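Local coordinates for glycosyl hydrolase family 2, TIM barrel domain protein (Parabacteroides merdae ATCC 43184, PDB 6DXU) that probably hydrolyses beta-glucuronides in the human gut as a bacterial glycoside hydrolase family 2 beta-glucuronidase, at residues S179-Y187 with D595-D603; H509-G517 with W584-P592. All coordinates share one frame; numbering follows the deposited sequence.

Contact 1 (S179-Y187 with D595-D603). With BCN (bicine), chain L.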
# COMPACT_ATOMS: atom_id res chain seq x y z
N SER D 179 -5.69 -4.92 26.29
CA SER D 179 -7.03 -4.42 26.06
C SER D 179 -7.36 -3.28 27.02
O SER D 179 -7.00 -3.32 28.20
CB SER D 179 -8.04 -5.55 26.25
OG SER D 179 -9.36 -5.05 26.33
N ASP D 180 -8.09 -2.28 26.52
CA ASP D 180 -8.62 -1.23 27.39
C ASP D 180 -9.67 -1.74 28.36
O ASP D 180 -10.12 -0.97 29.21
CB ASP D 180 -9.20 -0.08 26.54
CG ASP D 180 -8.10 0.82 25.96
OD1 ASP D 180 -7.44 1.53 26.74
OD2 ASP D 180 -7.87 0.77 24.73
N LEU D 181 -10.09 -3.00 28.25
CA LEU D 181 -10.93 -3.56 29.30
C LEU D 181 -10.13 -3.87 30.56
O LEU D 181 -10.72 -4.14 31.61
CB LEU D 181 -11.61 -4.84 28.81
CG LEU D 181 -12.53 -4.65 27.60
CD1 LEU D 181 -13.01 -6.00 27.07
CD2 LEU D 181 -13.71 -3.78 27.94
N ALA D 182 -8.81 -3.84 30.47
CA ALA D 182 -7.97 -4.24 31.59
C ALA D 182 -8.07 -3.22 32.73
O ALA D 182 -8.42 -2.05 32.53
CB ALA D 182 -6.51 -4.38 31.14
N ASP D 183 -7.79 -3.71 33.94
CA ASP D 183 -7.85 -2.95 35.19
C ASP D 183 -6.53 -2.23 35.48
O ASP D 183 -6.04 -2.25 36.61
CB ASP D 183 -8.22 -3.90 36.33
CG ASP D 183 -8.52 -3.19 37.67
OD1 ASP D 183 -9.04 -2.04 37.67
OD2 ASP D 183 -8.22 -3.79 38.72
N PHE D 184 -5.93 -1.61 34.46
CA PHE D 184 -4.75 -0.78 34.67
C PHE D 184 -4.65 0.17 33.49
O PHE D 184 -5.24 -0.06 32.43
CB PHE D 184 -3.45 -1.61 34.83
CG PHE D 184 -3.07 -2.44 33.61
CD1 PHE D 184 -3.56 -3.73 33.45
CD2 PHE D 184 -2.19 -1.95 32.66
CE1 PHE D 184 -3.20 -4.50 32.36
CE2 PHE D 184 -1.83 -2.71 31.54
CZ PHE D 184 -2.34 -3.99 31.40
N ASN D 185 -3.91 1.26 33.68
CA ASN D 185 -3.73 2.25 32.62
C ASN D 185 -2.77 1.74 31.57
O ASN D 185 -1.69 1.23 31.90
CB ASN D 185 -3.20 3.56 33.18
CG ASN D 185 -4.16 4.21 34.14
OD1 ASN D 185 -5.26 4.57 33.76
ND2 ASN D 185 -3.75 4.35 35.38
N ILE D 186 -3.14 1.93 30.31
CA ILE D 186 -2.26 1.64 29.17
C ILE D 186 -1.52 2.95 28.90
O ILE D 186 -1.96 3.80 28.12
CB ILE D 186 -3.03 1.14 27.96
CG1 ILE D 186 -3.87 -0.07 28.39
CG2 ILE D 186 -2.06 0.73 26.84
CD1 ILE D 186 -4.76 -0.60 27.28
N TYR D 187 -0.40 3.10 29.58
CA TYR D 187 0.25 4.40 29.70
C TYR D 187 0.98 4.77 28.42
O TYR D 187 1.31 3.92 27.58
CB TYR D 187 1.24 4.36 30.86
CG TYR D 187 0.65 4.58 32.22
CD1 TYR D 187 -0.23 5.65 32.46
CD2 TYR D 187 1.03 3.78 33.31
CE1 TYR D 187 -0.74 5.89 33.75
CE2 TYR D 187 0.52 4.02 34.61
CZ TYR D 187 -0.35 5.06 34.81
OH TYR D 187 -0.85 5.30 36.07
N ASP D 595 -0.78 0.05 45.96
CA ASP D 595 -1.88 0.72 45.25
C ASP D 595 -1.40 1.24 43.90
O ASP D 595 -0.29 1.77 43.79
CB ASP D 595 -2.40 1.92 46.07
CG ASP D 595 -3.21 1.52 47.31
OD1 ASP D 595 -3.50 0.32 47.53
OD2 ASP D 595 -3.57 2.45 48.06
N PHE D 596 -2.25 1.11 42.88
CA PHE D 596 -1.91 1.56 41.54
C PHE D 596 -3.16 2.11 40.86
O PHE D 596 -4.29 1.77 41.20
CB PHE D 596 -1.32 0.44 40.68
CG PHE D 596 -2.29 -0.67 40.41
CD1 PHE D 596 -3.09 -0.66 39.27
CD2 PHE D 596 -2.42 -1.71 41.31
CE1 PHE D 596 -3.99 -1.68 39.03
CE2 PHE D 596 -3.33 -2.73 41.10
CZ PHE D 596 -4.11 -2.72 39.93
N SER D 597 -2.93 2.96 39.86
CA SER D 597 -4.04 3.62 39.18
C SER D 597 -4.68 2.72 38.12
O SER D 597 -4.01 1.92 37.46
CB SER D 597 -3.56 4.92 38.53
OG SER D 597 -4.62 5.51 37.77
N THR D 598 -6.00 2.86 37.98
CA THR D 598 -6.76 2.11 36.98
C THR D 598 -7.87 2.99 36.42
O THR D 598 -8.55 3.71 37.17
CB THR D 598 -7.35 0.82 37.58
OG1 THR D 598 -8.28 0.26 36.65
CG2 THR D 598 -8.06 1.09 38.90
N PRO D 599 -8.09 2.95 35.10
CA PRO D 599 -9.08 3.84 34.49
C PRO D 599 -10.51 3.39 34.70
O PRO D 599 -11.43 4.15 34.39
CB PRO D 599 -8.71 3.78 33.00
CG PRO D 599 -8.13 2.39 32.80
CD PRO D 599 -7.42 2.08 34.11
N VAL D 600 -10.73 2.16 35.17
CA VAL D 600 -12.08 1.63 35.20
C VAL D 600 -12.73 1.77 36.57
O VAL D 600 -13.82 1.23 36.79
CB VAL D 600 -12.13 0.16 34.70
CG1 VAL D 600 -11.56 0.06 33.27
CG2 VAL D 600 -11.38 -0.78 35.65
N ARG D 601 -12.10 2.49 37.50
CA ARG D 601 -12.64 2.65 38.85
C ARG D 601 -12.73 4.12 39.26
O ARG D 601 -12.10 4.54 40.24
CB ARG D 601 -11.81 1.85 39.85
CG ARG D 601 -11.76 0.36 39.52
CD ARG D 601 -10.96 -0.40 40.58
NE ARG D 601 -10.60 -1.75 40.13
CZ ARG D 601 -11.17 -2.87 40.58
NH1 ARG D 601 -12.15 -2.81 41.48
NH2 ARG D 601 -10.77 -4.05 40.10
N PRO D 602 -13.52 4.92 38.54
CA PRO D 602 -13.61 6.35 38.86
C PRO D 602 -14.20 6.66 40.24
O PRO D 602 -13.98 7.77 40.75
CB PRO D 602 -14.52 6.91 37.75
CG PRO D 602 -15.32 5.74 37.29
CD PRO D 602 -14.38 4.56 37.40
N ASP D 603 -14.96 5.74 40.84
CA ASP D 603 -15.69 6.00 42.07
C ASP D 603 -15.07 5.35 43.30
O ASP D 603 -15.74 5.28 44.34
CB ASP D 603 -17.14 5.55 41.92
CG ASP D 603 -17.89 6.38 40.90
OD1 ASP D 603 -17.70 7.62 40.88
OD2 ASP D 603 -18.63 5.80 40.09
N1 BCN L . -17.21 2.16 48.31
C1 BCN L . -18.65 2.23 48.40
C2 BCN L . -19.07 3.64 48.79
O21 BCN L . -18.19 4.45 49.20
O22 BCN L . -20.27 4.00 48.70
C3 BCN L . -16.72 1.36 49.43
C4 BCN L . -16.71 2.17 50.73
O4 BCN L . -15.99 3.36 50.55
C5 BCN L . -16.85 1.47 47.07
C6 BCN L . -16.52 2.48 45.97
O6 BCN L . -16.19 3.71 46.57
O HOH W 1 -1.59 2.59 36.48
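The R601 guanidinium presents its edge to D183, and the F596 ring takes D183 O at its edge, in plane, 3.2 Å from CE1. In Y187, N185 CB lies over one ring face. R601 grips D183 side-on: NE gives a bond of 2.9 Å to OD1, and NH2 forms a salt bridge of 2.9 Å with OD2. The two planes are 55° apart. T598 OG1 donates to D183 OD1 at 2.6 Å, from the opposite face of the carboxylate to R601 NE. D183 CG stands anti to the backbone N (chi1 -171°), which carries the carboxylate to both partners. N610 ND2 also hydrogen-bonds OD2. Replacing D183 by alanine is likely to leave R601 without its acidic partner and T598 OG1 without its acceptor. N185 ND2 donates to S597 OG at 2.8 Å, with OG in the amide plane. A water joins N185 ND2 to S597 O. P599 CD packs against N185 OD1 and the F184 backbone. Y187 OH is held by D335. This buried junction joins a loop of the family 2 sugar-binding domain to strand 596-597 and the type I turn T598-R601; beyond it, D603 O accepts a hydrogen bond from bicine O6.

Contact 2 (H509-G517 with W584-P592)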
# COMPACT_ATOMS: atom_id res chain seq x y z
N HIS D 509 -0.68 -28.69 37.89
CA HIS D 509 0.12 -27.79 38.71
C HIS D 509 -0.71 -26.55 39.00
O HIS D 509 -0.96 -25.75 38.10
CB HIS D 509 1.43 -27.41 38.01
CG HIS D 509 2.27 -28.59 37.63
ND1 HIS D 509 2.66 -29.55 38.54
CD2 HIS D 509 2.80 -28.97 36.44
CE1 HIS D 509 3.39 -30.47 37.93
NE2 HIS D 509 3.49 -30.14 36.66
N PHE D 510 -1.10 -26.39 40.26
CA PHE D 510 -1.96 -25.30 40.71
C PHE D 510 -1.07 -24.27 41.39
O PHE D 510 -0.22 -24.62 42.22
CB PHE D 510 -3.04 -25.84 41.66
CG PHE D 510 -3.75 -24.79 42.50
CD1 PHE D 510 -3.30 -24.47 43.77
CD2 PHE D 510 -4.92 -24.20 42.04
CE1 PHE D 510 -3.98 -23.52 44.55
CE2 PHE D 510 -5.60 -23.27 42.81
CZ PHE D 510 -5.13 -22.93 44.07
N LEU D 511 -1.26 -23.00 41.02
CA LEU D 511 -0.56 -21.89 41.67
C LEU D 511 -1.54 -20.73 41.71
O LEU D 511 -2.03 -20.32 40.66
CB LEU D 511 0.71 -21.51 40.90
CG LEU D 511 1.43 -20.26 41.37
CD1 LEU D 511 1.70 -20.36 42.85
CD2 LEU D 511 2.74 -20.08 40.63
N HIS D 512 -1.84 -20.23 42.90
CA HIS D 512 -2.94 -19.28 43.08
C HIS D 512 -2.39 -17.85 42.99
O HIS D 512 -1.73 -17.38 43.91
CB HIS D 512 -3.61 -19.54 44.43
CG HIS D 512 -4.65 -18.53 44.81
ND1 HIS D 512 -5.15 -18.44 46.09
CD2 HIS D 512 -5.28 -17.57 44.09
CE1 HIS D 512 -6.05 -17.47 46.14
NE2 HIS D 512 -6.15 -16.93 44.93
N VAL D 513 -2.65 -17.15 41.89
CA VAL D 513 -2.23 -15.75 41.81
C VAL D 513 -3.46 -14.84 41.80
O VAL D 513 -4.41 -15.06 41.04
CB VAL D 513 -1.31 -15.47 40.60
CG1 VAL D 513 0.06 -16.12 40.84
CG2 VAL D 513 -1.94 -15.93 39.30
N GLU D 514 -3.41 -13.81 42.66
CA GLU D 514 -4.40 -12.76 42.90
C GLU D 514 -5.38 -13.16 43.98
O GLU D 514 -6.17 -14.09 43.82
CB GLU D 514 -5.16 -12.33 41.63
CG GLU D 514 -4.24 -11.82 40.51
CD GLU D 514 -4.99 -11.10 39.40
OE1 GLU D 514 -6.10 -10.59 39.66
OE2 GLU D 514 -4.45 -11.05 38.27
N TRP D 515 -5.30 -12.44 45.09
CA TRP D 515 -6.29 -12.48 46.16
C TRP D 515 -6.07 -11.23 46.99
O TRP D 515 -5.06 -10.54 46.83
CB TRP D 515 -6.19 -13.76 47.01
CG TRP D 515 -4.84 -14.00 47.70
CD1 TRP D 515 -3.75 -14.63 47.16
CD2 TRP D 515 -4.47 -13.63 49.04
NE1 TRP D 515 -2.72 -14.67 48.08
CE2 TRP D 515 -3.14 -14.08 49.24
CE3 TRP D 515 -5.14 -12.99 50.10
CZ2 TRP D 515 -2.46 -13.88 50.45
CZ3 TRP D 515 -4.45 -12.79 51.30
CH2 TRP D 515 -3.13 -13.24 51.46
N GLY D 516 -7.03 -10.94 47.87
CA GLY D 516 -6.90 -9.79 48.75
C GLY D 516 -8.18 -8.98 48.90
O GLY D 516 -9.28 -9.53 48.77
N GLY D 517 -8.04 -7.68 49.16
CA GLY D 517 -9.18 -6.79 49.27
C GLY D 517 -8.72 -5.35 49.33
O GLY D 517 -7.57 -5.06 49.66
N TRP D 584 0.42 -29.27 50.52
CA TRP D 584 0.38 -29.56 49.09
C TRP D 584 0.44 -28.31 48.22
O TRP D 584 0.51 -28.43 46.99
CB TRP D 584 -0.92 -30.32 48.76
CG TRP D 584 -2.09 -29.63 49.38
CD1 TRP D 584 -2.66 -29.90 50.59
CD2 TRP D 584 -2.81 -28.51 48.84
NE1 TRP D 584 -3.70 -29.03 50.83
CE2 TRP D 584 -3.82 -28.17 49.77
CE3 TRP D 584 -2.72 -27.78 47.64
CZ2 TRP D 584 -4.71 -27.13 49.56
CZ3 TRP D 584 -3.63 -26.73 47.43
CH2 TRP D 584 -4.60 -26.42 48.38
N LEU D 585 0.41 -27.12 48.83
CA LEU D 585 0.22 -25.88 48.11
C LEU D 585 1.54 -25.38 47.54
O LEU D 585 2.53 -25.24 48.26
CB LEU D 585 -0.37 -24.82 49.04
CG LEU D 585 -0.53 -23.41 48.49
CD1 LEU D 585 -1.54 -23.38 47.33
CD2 LEU D 585 -0.95 -22.47 49.62
N THR D 586 1.57 -25.13 46.22
CA THR D 586 2.72 -24.47 45.63
C THR D 586 2.94 -23.12 46.29
O THR D 586 4.03 -22.81 46.78
CB THR D 586 2.54 -24.30 44.13
OG1 THR D 586 1.28 -23.67 43.89
CG2 THR D 586 2.62 -25.67 43.40
N GLY D 587 1.89 -22.31 46.33
CA GLY D 587 1.96 -20.99 46.94
C GLY D 587 0.89 -20.09 46.36
O GLY D 587 0.01 -20.53 45.62
N THR D 588 0.95 -18.82 46.75
CA THR D 588 0.01 -17.83 46.24
C THR D 588 0.72 -16.51 46.04
O THR D 588 1.86 -16.31 46.48
CB THR D 588 -1.18 -17.59 47.18
OG1 THR D 588 -0.75 -16.74 48.25
CG2 THR D 588 -1.75 -18.89 47.74
N ALA D 589 0.03 -15.57 45.39
CA ALA D 589 0.52 -14.21 45.26
C ALA D 589 -0.62 -13.24 45.54
O ALA D 589 -1.62 -13.22 44.79
CB ALA D 589 1.13 -13.98 43.87
N TYR D 590 -0.48 -12.44 46.60
CA TYR D 590 -1.43 -11.37 46.90
C TYR D 590 -1.44 -10.34 45.76
O TYR D 590 -0.40 -10.06 45.15
CB TYR D 590 -1.03 -10.71 48.23
CG TYR D 590 -2.02 -9.66 48.68
CD1 TYR D 590 -1.95 -8.36 48.18
CD2 TYR D 590 -3.05 -9.97 49.57
CE1 TYR D 590 -2.88 -7.39 48.54
CE2 TYR D 590 -3.99 -8.99 49.95
CZ TYR D 590 -3.89 -7.71 49.43
OH TYR D 590 -4.81 -6.73 49.77
N TRP D 591 -2.61 -9.76 45.49
CA TRP D 591 -2.76 -8.73 44.45
C TRP D 591 -3.20 -7.39 45.03
O TRP D 591 -4.33 -7.29 45.52
CB TRP D 591 -3.77 -9.16 43.37
CG TRP D 591 -3.99 -8.06 42.36
CD1 TRP D 591 -4.87 -7.01 42.45
CD2 TRP D 591 -3.27 -7.86 41.13
NE1 TRP D 591 -4.75 -6.18 41.35
CE2 TRP D 591 -3.78 -6.69 40.52
CE3 TRP D 591 -2.26 -8.58 40.48
CZ2 TRP D 591 -3.30 -6.22 39.30
CZ3 TRP D 591 -1.78 -8.10 39.26
CH2 TRP D 591 -2.31 -6.94 38.68
N PRO D 592 -2.41 -6.32 44.93
CA PRO D 592 -0.99 -6.22 44.58
C PRO D 592 -0.19 -5.81 45.80
O PRO D 592 -0.76 -5.63 46.89
CB PRO D 592 -0.97 -5.09 43.57
CG PRO D 592 -1.95 -4.09 44.23
CD PRO D 592 -3.02 -4.98 44.91
O HOH W 2 -0.56 -26.67 44.87
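W515 NE1 donates to T588 OG1 at 2.9 Å, with the oxygen tilted from the indole plane. Q579 also bonds this hydroxyl. Next come the backbone bonds of a short parallel pairing. A589 N donates to H512 O, E514 N donates to A589 O at 2.8 Å, and the link from H512 N to G587 O is weak. Beyond the strands, W591 N donates to W515 O at 2.9 Å.

W515 CG lies between its backbone N and carbonyl carbon (chi1 58°), which brings a face of the indole against the edge of Y590. The pair is edge-to-face, with the planes at 80°. Y590 CA adds a CH-pi contact over the five-membered ring. The return approach is by W515 O, which sits over a face of Y590. G516 CA lies 3.2 Å from Y590 CE2, and a side chain on G516 would run into that ring. K612 O holds the Y590 hydroxyl.

The E514 carboxylate stacks on one face of W591, its plane 26° from the ring, and R364 NH1 forms a salt bridge with E514 OE2. P592, after a cis peptide bond, lies over the opposite face of W591. H512 and T588 run side by side. V513 and A589 pair on the other sheet face, where V513 CG1 meets A589 CB at 3.9 Å. At the N-terminal end, L585 CD1 touches the edge of F510. The bond from T586 OG1 to F510 O is unusually short at 2.4 Å, so its exact length is doubtful. Strands 512-513 and 587-589 are parallel neighbours in the TIM barrel. Strand 587-589, the last, also pairs with the first, 323-331, which closes the (beta/alpha)8 barrel.

From the N terminus, the chain first passes through the sugar-binding domain, where 179-187 lies. It then runs through a sheet that includes strands 237-244 and 286-294, and reaches the barrel strands from 323-331 onward. Contact 2 opens at 509-517 and closes at 584-592, after an intervening segment that contains helix 565-579. Strand 596-597 follows soon afterwards and closes contact 1. Contact 2 is therefore nested inside the long loop closed by contact 1. Their centres lie 22 Å apart, yet they touch where F596 CZ packs on W591 CZ2 at 3.7 Å. Contact 2 joins two barrel strands, while contact 1 fastens the sugar-binding domain to the chain just beyond them.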